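PDB 3M7N: probable exosome complex exonuclease 2 from Archaeoglobus fulgidus, which probably serves as a non-catalytic subunit of the RNA-degrading exosome, helping to shape the active site of its Rrp41 partner. Local coordinates for residues E203-S206 / V207-T211. Residues are numbered along the deposited sequence; the frame is centred on the assembly and turned at random.
Sequences EEMS and VGDTT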
loop_
_atom_site.group_PDB
_atom_site.type_symbol
_atom_site.label_atom_id
_atom_site.label_comp_id
_atom_site.label_asym_id
_atom_site.label_seq_id
_atom_site.Cartn_x
_atom_site.Cartn_y
_atom_site.Cartn_z
ATOM N N GLU H 203 4.984 22.652 21.025
ATOM C CA GLU H 203 4.020 22.635 22.110
ATOM C C GLU H 203 2.808 23.480 21.757
ATOM O O GLU H 203 1.673 23.089 22.011
ATOM C CB GLU H 203 4.657 23.154 23.384
ATOM C CG GLU H 203 5.781 22.284 23.879
ATOM C CD GLU H 203 5.799 22.185 25.378
ATOM O OE1 GLU H 203 6.078 21.085 25.890
ATOM O OE2 GLU H 203 5.520 23.198 26.050
ATOM N N GLU H 204 3.050 24.632 21.141
ATOM C CA GLU H 204 1.950 25.485 20.733
ATOM C C GLU H 204 1.127 24.830 19.633
ATOM O O GLU H 204 -0.084 25.012 19.585
ATOM C CB GLU H 204 2.435 26.890 20.333
ATOM C CG GLU H 204 2.913 27.722 21.528
ATOM C CD GLU H 204 3.718 28.958 21.121
ATOM O OE1 GLU H 204 3.676 29.978 21.857
ATOM O OE2 GLU H 204 4.387 28.903 20.069
ATOM N N MET H 205 1.772 24.058 18.763
ATOM C CA MET H 205 1.051 23.405 17.679
ATOM C C MET H 205 0.041 22.376 18.216
ATOM O O MET H 205 -0.828 21.933 17.495
ATOM C CB MET H 205 2.014 22.737 16.696
ATOM C CG MET H 205 2.883 23.707 15.875
ATOM S SD MET H 205 1.978 24.938 14.910
ATOM C CE MET H 205 0.969 23.875 13.865
ATOM N N SER H 206 0.147 22.008 19.485
ATOM C CA SER H 206 -0.829 21.107 20.067
ATOM C C SER H 206 -2.246 21.652 19.902
ATOM O O SER H 206 -3.216 20.921 19.967
ATOM C CB SER H 206 -0.538 20.914 21.547
ATOM O OG SER H 206 -0.878 22.098 22.238
ATOM N N VAL H 207 -2.363 22.951 19.697
ATOM C CA VAL H 207 -3.668 23.574 19.562
ATOM C C VAL H 207 -4.384 23.159 18.283
ATOM O O VAL H 207 -5.598 23.040 18.268
ATOM C CB VAL H 207 -3.566 25.120 19.646
ATOM C CG1 VAL H 207 -4.900 25.758 19.313
ATOM C CG2 VAL H 207 -3.101 25.541 21.047
ATOM N N GLY H 208 -3.635 22.959 17.206
ATOM C CA GLY H 208 -4.226 22.592 15.933
ATOM C C GLY H 208 -3.272 23.005 14.844
ATOM O O GLY H 208 -2.345 23.775 15.100
ATOM N N ASP H 209 -3.475 22.506 13.634
ATOM C CA ASP H 209 -2.534 22.784 12.553
ATOM C C ASP H 209 -3.043 23.926 11.671
ATOM O O ASP H 209 -3.228 23.766 10.469
ATOM C CB ASP H 209 -2.293 21.527 11.722
ATOM C CG ASP H 209 -1.063 21.633 10.839
ATOM O OD1 ASP H 209 -0.366 22.672 10.900
ATOM O OD2 ASP H 209 -0.786 20.671 10.081
ATOM N N THR H 210 -3.260 25.080 12.281
ATOM C CA THR H 210 -3.959 26.181 11.622
ATOM C C THR H 210 -3.032 27.392 11.518
ATOM O O THR H 210 -2.885 28.174 12.470
ATOM C CB THR H 210 -5.178 26.559 12.428
ATOM O OG1 THR H 210 -4.787 26.688 13.801
ATOM C CG2 THR H 210 -6.213 25.475 12.333
ATOM N N THR H 211 -2.391 27.528 10.366
ATOM C CA THR H 211 -1.335 28.500 10.223
ATOM C C THR H 211 -1.501 29.450 9.034
ATOM O O THR H 211 -2.336 29.254 8.143
ATOM C CB THR H 211 0.037 27.808 10.102
ATOM O OG1 THR H 211 0.087 27.058 8.885
ATOM C CG2 THR H 211 0.305 26.888 11.308
#
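Gly208 N reaches back to Met205 O (3.0 Å), closing a type I beta turn from Met205 to Gly208 at the end of the short helix 202-205; the donor stands well above the carbonyl plane and the N-H...O angle is 142°. A second bond, Val207 N to Glu204 O, is less certain, since this nitrogen is modelled too close to a neighbour. Gly208 then leaves helical geometry with phi 156°, where a side chain would collide with the preceding carbonyl oxygen. Met205, bent at both chi2 and chi3, brings its methyl CE to 3.5 Å from Asp209 OD1 and 4.0 Å from Thr211 CG2. Val207 lays CG2 against Glu204 O (3.4 Å), and its side chain also packs on Val14 of helix 4-19. Ser206 turns OG back to Glu203 O (2.7 Å), almost in line with the C=O bond, and this oxygen also accepts from Ser206 N. Replacing Ser206 by alanine is likely to leave Glu203 O with the backbone N-H alone. Helix 4-19 packs against Ser206, and its Arg11 NE bonds to Val207 O. A type I turn with a positive-phi glycine thus takes the chain from helix 202-205 through a loop into strand 211-216 of the four-stranded antiparallel sheet, within the second 3' exoribonuclease family domain.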